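Local atomic coordinates of AxyAgu115A (Amphibacillus xylanus NBRC 15112, PDB entry 6NPS), a protein that probably hydrolyses glycosidic bonds as a family GH115 alpha-glucuronidase, an enzyme that removes glucuronic acid side groups from xylan-type hemicelluloses. Residues A806-N809 and T813-R816; T837-Q840 and A845-V848; I431-T436 and A829-P834. The protein carries 3 engineered substitutions. All coordinates share one frame; numbering follows the deposited sequence.

Interaction 1: A806-N809 and T813-R816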
# COMPACT_ATOMS: atom_id res chain seq x y z
N ALA A 806 -48.35 -13.82 2.44
CA ALA A 806 -48.80 -12.78 3.34
C ALA A 806 -49.66 -13.40 4.44
O ALA A 806 -50.08 -14.56 4.35
CB ALA A 806 -49.57 -11.71 2.57
N THR A 807 -49.89 -12.65 5.51
CA THR A 807 -50.88 -13.08 6.50
C THR A 807 -51.91 -11.96 6.63
O THR A 807 -51.66 -10.81 6.25
CB THR A 807 -50.23 -13.43 7.89
OG1 THR A 807 -49.60 -12.29 8.46
CG2 THR A 807 -49.19 -14.56 7.75
N GLU A 808 -53.07 -12.30 7.18
CA GLU A 808 -54.20 -11.38 7.20
C GLU A 808 -54.55 -10.94 8.61
O GLU A 808 -54.48 -11.72 9.56
CB GLU A 808 -55.43 -12.02 6.53
CG GLU A 808 -56.50 -11.00 6.17
CD GLU A 808 -57.65 -11.61 5.37
OE1 GLU A 808 -57.39 -12.45 4.48
OE2 GLU A 808 -58.81 -11.24 5.65
N ASN A 809 -54.93 -9.67 8.75
CA ASN A 809 -55.38 -9.13 10.01
C ASN A 809 -56.91 -9.06 10.05
O ASN A 809 -57.59 -9.44 9.10
CB ASN A 809 -54.76 -7.76 10.23
CG ASN A 809 -53.27 -7.82 10.17
OD1 ASN A 809 -52.67 -8.66 10.84
ND2 ASN A 809 -52.66 -6.99 9.35
N THR A 813 -56.59 -6.03 6.37
CA THR A 813 -55.26 -5.71 5.88
C THR A 813 -54.36 -6.95 5.89
O THR A 813 -54.63 -7.95 6.56
CB THR A 813 -54.61 -4.61 6.73
OG1 THR A 813 -54.55 -5.02 8.10
CG2 THR A 813 -55.40 -3.31 6.61
N LEU A 814 -53.26 -6.85 5.16
CA LEU A 814 -52.33 -7.96 5.03
C LEU A 814 -50.97 -7.56 5.59
O LEU A 814 -50.57 -6.40 5.52
CB LEU A 814 -52.16 -8.41 3.56
CG LEU A 814 -53.44 -8.87 2.86
CD1 LEU A 814 -53.21 -8.95 1.35
CD2 LEU A 814 -53.93 -10.22 3.42
N ASN A 815 -50.27 -8.55 6.14
CA ASN A 815 -48.86 -8.41 6.49
C ASN A 815 -48.04 -9.12 5.41
O ASN A 815 -48.21 -10.32 5.18
CB ASN A 815 -48.55 -8.99 7.87
CG ASN A 815 -49.59 -8.61 8.92
OD1 ASN A 815 -49.79 -7.43 9.21
ND2 ASN A 815 -50.27 -9.61 9.46
N ARG A 816 -47.15 -8.38 4.77
CA ARG A 816 -46.50 -8.91 3.58
C ARG A 816 -45.17 -8.23 3.37
O ARG A 816 -44.98 -7.07 3.76
CB ARG A 816 -47.38 -8.71 2.34
CG ARG A 816 -47.47 -7.25 1.88
CD ARG A 816 -48.37 -6.37 2.82
NE ARG A 816 -48.40 -4.98 2.35
CZ ARG A 816 -48.91 -3.96 3.03
NH1 ARG A 816 -49.41 -4.15 4.24
NH2 ARG A 816 -48.89 -2.74 2.50

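Interaction 2: T837-Q840 and A845-V848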
# COMPACT_ATOMS: atom_id res chain seq x y z
N THR A 837 -45.04 -3.87 13.59
CA THR A 837 -45.37 -5.12 14.27
C THR A 837 -44.11 -5.92 14.53
O THR A 837 -43.25 -6.04 13.66
CB THR A 837 -46.31 -5.98 13.42
OG1 THR A 837 -47.40 -5.19 12.93
CG2 THR A 837 -46.81 -7.19 14.22
N HIS A 838 -44.04 -6.52 15.72
CA HIS A 838 -43.08 -7.57 16.02
C HIS A 838 -43.75 -8.90 15.66
O HIS A 838 -44.63 -9.38 16.39
CB HIS A 838 -42.63 -7.51 17.48
CG HIS A 838 -41.92 -6.23 17.83
ND1 HIS A 838 -40.55 -6.18 18.07
CD2 HIS A 838 -42.37 -4.96 17.97
CE1 HIS A 838 -40.20 -4.93 18.34
NE2 HIS A 838 -41.29 -4.18 18.29
N TYR A 839 -43.35 -9.49 14.53
CA TYR A 839 -43.96 -10.70 14.03
C TYR A 839 -43.43 -11.92 14.77
O TYR A 839 -42.31 -11.91 15.27
CB TYR A 839 -43.67 -10.83 12.52
CG TYR A 839 -44.31 -9.73 11.70
CD1 TYR A 839 -43.55 -8.68 11.19
CD2 TYR A 839 -45.68 -9.75 11.45
CE1 TYR A 839 -44.15 -7.67 10.44
CE2 TYR A 839 -46.29 -8.77 10.72
CZ TYR A 839 -45.54 -7.73 10.21
OH TYR A 839 -46.18 -6.74 9.48
N GLN A 840 -44.23 -12.98 14.81
CA GLN A 840 -43.80 -14.25 15.39
C GLN A 840 -43.93 -15.35 14.35
O GLN A 840 -45.00 -15.51 13.75
CB GLN A 840 -44.64 -14.58 16.62
CG GLN A 840 -44.45 -13.57 17.72
CD GLN A 840 -44.30 -14.22 19.07
OE1 GLN A 840 -44.96 -13.82 20.04
NE2 GLN A 840 -43.43 -15.23 19.16
N ALA A 845 -46.08 -13.93 11.03
CA ALA A 845 -44.95 -13.45 10.23
C ALA A 845 -45.13 -13.79 8.76
O ALA A 845 -45.31 -14.96 8.43
CB ALA A 845 -43.64 -14.07 10.72
N PRO A 846 -45.03 -12.83 7.85
CA PRO A 846 -44.98 -13.15 6.42
C PRO A 846 -43.59 -13.64 6.02
O PRO A 846 -42.59 -13.42 6.72
CB PRO A 846 -45.27 -11.81 5.74
CG PRO A 846 -44.56 -10.82 6.66
CD PRO A 846 -44.84 -11.38 8.10
N PHE A 847 -43.52 -14.27 4.85
CA PHE A 847 -42.24 -14.75 4.35
C PHE A 847 -42.13 -14.57 2.84
O PHE A 847 -43.12 -14.35 2.14
CB PHE A 847 -41.96 -16.23 4.76
CG PHE A 847 -42.86 -17.27 4.15
CD1 PHE A 847 -42.61 -17.76 2.88
CD2 PHE A 847 -43.90 -17.84 4.88
CE1 PHE A 847 -43.39 -18.74 2.33
CE2 PHE A 847 -44.69 -18.83 4.33
CZ PHE A 847 -44.43 -19.29 3.05
N VAL A 848 -40.88 -14.60 2.37
CA VAL A 848 -40.56 -14.75 0.96
C VAL A 848 -39.77 -16.04 0.83
O VAL A 848 -39.09 -16.47 1.76
CB VAL A 848 -39.76 -13.56 0.36
CG1 VAL A 848 -40.67 -12.34 0.22
CG2 VAL A 848 -38.53 -13.24 1.22

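Interaction 3: I431-T436 and A829-P834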
# COMPACT_ATOMS: atom_id res chain seq x y z
N ILE A 431 -35.21 8.24 2.70
CA ILE A 431 -35.94 9.19 3.55
C ILE A 431 -37.37 8.74 3.74
O ILE A 431 -37.91 8.82 4.86
CB ILE A 431 -35.89 10.61 2.95
CG1 ILE A 431 -34.46 11.10 2.85
CG2 ILE A 431 -36.67 11.61 3.83
CD1 ILE A 431 -34.33 12.36 1.96
N TRP A 432 -38.03 8.31 2.64
CA TRP A 432 -39.41 7.84 2.75
C TRP A 432 -39.50 6.66 3.71
O TRP A 432 -40.36 6.62 4.59
CB TRP A 432 -39.97 7.48 1.37
CG TRP A 432 -41.36 6.93 1.42
CD1 TRP A 432 -42.51 7.63 1.26
CD2 TRP A 432 -41.74 5.57 1.66
NE1 TRP A 432 -43.59 6.80 1.39
CE2 TRP A 432 -43.14 5.53 1.61
CE3 TRP A 432 -41.03 4.39 1.89
CZ2 TRP A 432 -43.86 4.35 1.82
CZ3 TRP A 432 -41.76 3.21 2.09
CH2 TRP A 432 -43.15 3.20 2.04
N GLU A 433 -38.59 5.68 3.56
CA GLU A 433 -38.67 4.48 4.37
C GLU A 433 -38.47 4.80 5.86
O GLU A 433 -39.15 4.25 6.72
CB GLU A 433 -37.63 3.45 3.90
CG GLU A 433 -37.72 2.10 4.60
CD GLU A 433 -36.63 1.95 5.67
OE1 GLU A 433 -35.61 2.69 5.59
OE2 GLU A 433 -36.78 1.09 6.57
N GLN A 434 -37.48 5.62 6.16
CA GLN A 434 -37.22 5.92 7.57
C GLN A 434 -38.32 6.81 8.16
O GLN A 434 -38.83 6.54 9.26
CB GLN A 434 -35.85 6.60 7.70
CG GLN A 434 -34.67 5.72 7.32
CD GLN A 434 -34.50 4.58 8.30
OE1 GLN A 434 -34.26 4.79 9.47
NE2 GLN A 434 -34.63 3.35 7.81
N MET A 435 -38.66 7.90 7.47
CA MET A 435 -39.63 8.83 8.08
C MET A 435 -41.04 8.27 8.09
O MET A 435 -41.79 8.56 9.02
CB MET A 435 -39.60 10.19 7.37
CG MET A 435 -38.33 11.04 7.65
SD MET A 435 -37.78 11.10 9.37
CE MET A 435 -39.16 12.03 10.16
N THR A 436 -41.43 7.40 7.12
CA THR A 436 -42.74 6.78 7.29
C THR A 436 -42.74 5.77 8.42
O THR A 436 -43.77 5.60 9.08
CB THR A 436 -43.24 6.10 6.01
OG1 THR A 436 -42.31 5.08 5.58
CG2 THR A 436 -43.42 7.14 4.91
N ALA A 829 -34.86 -3.50 -2.41
CA ALA A 829 -34.82 -4.17 -1.13
C ALA A 829 -36.23 -4.65 -0.85
O ALA A 829 -37.19 -4.17 -1.46
CB ALA A 829 -34.36 -3.22 0.01
N ILE A 830 -36.35 -5.57 0.09
CA ILE A 830 -37.68 -6.01 0.51
C ILE A 830 -37.79 -5.71 1.99
O ILE A 830 -36.80 -5.75 2.73
CB ILE A 830 -37.94 -7.50 0.22
CG1 ILE A 830 -36.97 -8.40 0.99
CG2 ILE A 830 -37.88 -7.80 -1.30
CD1 ILE A 830 -37.34 -9.88 0.89
N LYS A 831 -39.00 -5.38 2.43
CA LYS A 831 -39.26 -5.00 3.81
C LYS A 831 -40.69 -5.40 4.14
O LYS A 831 -41.57 -5.30 3.28
CB LYS A 831 -39.02 -3.49 4.01
CG LYS A 831 -39.26 -3.04 5.44
CD LYS A 831 -39.10 -1.53 5.59
CE LYS A 831 -39.35 -1.12 7.03
NZ LYS A 831 -39.20 0.34 7.25
N ALA A 832 -40.93 -5.86 5.36
CA ALA A 832 -42.27 -6.26 5.74
C ALA A 832 -43.13 -5.05 6.11
O ALA A 832 -42.67 -4.13 6.78
CB ALA A 832 -42.24 -7.23 6.92
N PHE A 833 -44.39 -5.06 5.66
CA PHE A 833 -45.37 -4.05 6.06
C PHE A 833 -46.60 -4.74 6.63
O PHE A 833 -47.04 -5.76 6.07
CB PHE A 833 -45.80 -3.16 4.87
CG PHE A 833 -44.75 -2.22 4.41
CD1 PHE A 833 -44.77 -0.87 4.78
CD2 PHE A 833 -43.71 -2.67 3.60
CE1 PHE A 833 -43.76 -0.00 4.36
CE2 PHE A 833 -42.72 -1.81 3.17
CZ PHE A 833 -42.74 -0.48 3.55
N PRO A 834 -47.24 -4.19 7.68
CA PRO A 834 -46.92 -2.95 8.41
C PRO A 834 -45.55 -3.00 9.12
O PRO A 834 -45.10 -4.09 9.49
CB PRO A 834 -48.06 -2.84 9.45
CG PRO A 834 -49.16 -3.63 8.88
CD PRO A 834 -48.51 -4.78 8.14
O HOH W 1 -40.90 2.07 6.28

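Interaction 1: A806-N809 and T813-R816
Asn-815 and Thr-807 face each other as an antiparallel hydrogen-bonded pair in the beta hairpin formed by strands 803-808 and 814-821. Their backbones are joined both ways: Thr-807 N donates to Asn-815 O, and Asn-815 N donates to Thr-807 O at 2.7 Å. Nearer the turn, Asn-809 N adds a third rung to Thr-813 O, 2.8 Å away and with a nearly straight N-H...O angle of 172°. The side chain of Asn-815 can be followed outward from this ladder. Its CB rests 3.5 Å from Thr-807 OG1. With chi1 at -44°, CG lies beside its own backbone N and anti to the carbonyl carbon, which brings the amide over toward Asn-809. ND2 then serves two acceptors lying close to the amide plane: Thr-807 OG1 at 2.9 Å, along an almost linear bond, and Asn-809 OD1. The other tip atom, Asn-815 OD1, receives Asn-809 ND2 at 2.9 Å, with that donor standing above the carbonyl plane. The two amides therefore exchange a reciprocal pair of hydrogen bonds although their planes are turned 58° apart. Asn-809 ND2 spends its second bond on Thr-813 OG1, 3.0 Å away, a hydroxyl that is also bonded to Asp-811 in the turn. Between Glu-808 and Leu-814, the neighbouring non-hydrogen-bonded pair, the touching atoms are aliphatic carbons, Glu-808 CG lying 3.8 Å from Leu-814 CD2. Thr-807 OG1 has a further partner in the backbone oxygen of Asp-844. Four side-chain hydrogen bonds thus supplement the backbone rungs, and each amide nitrogen has two acceptors, which probably settles the amide orientation of both asparagines; this end of the hairpin relies largely on polar side-chain bonds.

Interaction 2: T837-Q840 and A845-V848
Tyr-839 lays one face of its ring against Pro-846 CD, a CH-pi contact in the GH115 C-terminal domain, probably a beta sandwich of the galactose-binding-domain-like kind. The segment 837-840 belongs to the loop between strands 828-833 and 847-854, while 845-848 leads into the second of these strands, so the contact packs an earlier part of the connection against its last two residues, just ahead of strand 847-854. Pro-846 CD stands 3.9 Å from the centroid of the Tyr-839 ring and 14° off the ring normal, which places it over the face. On the opposite face lies Thr-837 CB, displaced toward the rim, and the ring is thus sandwiched between a proline methylene and a residue of its own loop. Chi1 of -65° sets CG of Tyr-839 beside the backbone N and anti to the carbonyl carbon, turning the ring toward the proline. The root of the side chain is also engaged: Tyr-839 CB touches Ala-845 CB at 3.7 Å, and both residues are buried. At the far end, the phenol OH is hydrogen-bonded to the backbone oxygen of Pro-834, which ties the loop back to the residue that follows strand 828-833. Replacing Tyr-839 by an alanine would probably uncover the Pro-846 methylene and leave the Pro-834 oxygen without its phenolic partner. Although the alpha carbons of Tyr-839 and Ala-845 come within 4.8 Å, the segments do not pair as strands. Asp-844 OD2 accepts a hydrogen bond from Gln-840 N. The one backbone bond between the segments is weak, from Ala-845 N to Gln-840 O, at 3.3 Å with an N-H...O angle of 148°.

Interaction 3: I431-T436 and A829-P834
Helix segment 431-436 and strand segment 829-834 keep their backbones well apart, the nearest alpha carbons being those of Glu-433 and Lys-831 at 9.5 Å, so long side chains must bridge the interval. Lys-831 does so fully stretched: CG is anti to the backbone N (chi1 -179°) and every later torsion is also close to 180°, which carries NZ straight to the helix. There it forms a salt bridge with Glu-433 OE2 at 2.6 Å, meeting that oxygen on its anti side and 22° out of the carboxylate plane. The glutamate chain bends at chi2, and the two chains cross at a slant, with Glu-433 CG 3.5 Å from Lys-831 NZ. The other carboxylate oxygen, Glu-433 OE1, accepts from Gln-434 NE2 on the syn side and is hydrogen-bonded to the hydroxyl of Tyr-823, so both carboxylate oxygens have partners, which probably restrains rotation of the group. A water adds a second link, accepting from Lys-831 NZ at 2.6 Å and donating to Glu-433 O at 2.8 Å. This charged bridge joins two different folds: helix 428-440 belongs to the TIM-barrel-type GH115 region, packed beside barrel strand 405-410, whereas strand 828-833 is part of the beta-rich C-terminal domain. An aromatic contact lies beside it. Phe-833 CZ reaches the edge of the Trp-432 indole, near its plane, and is 4.0 Å from Trp-432 CH2; the two side chains arrive from opposite directions. Thr-436 CG2 lies over one face of that indole, toward its rim, while Thr-436 OG1 donates to Trp-432 O at 2.7 Å, an oxygen that also takes the helical bond from Thr-436 N on the other face of its plane. Phe-833 in turn packs on Arg-816 and Glu-818 of strand 814-821.

Strand 828-833 connects the three contacts. It supplies Lys-831 and Phe-833 to interaction 3, while its backbone pairs with the hairpin of interaction 1 through Phe-833 N and Arg-816 O, 2.8 Å apart. Interaction 2 packs close by, Val-848 CG2 lying 3.6 Å from Ile-830 CD1 of the same strand. Interactions 1 and 2 also touch directly, Asn-815 O approaching Pro-846 CB to 3.3 Å. Between centres, 1 and 2 are about 9 Å apart, 2 and 3 about 14 Å, and 1 and 3 about 16 Å. Interactions 1 and 2 lie within the C-terminal domain, and interaction 3 joins it to the barrel region.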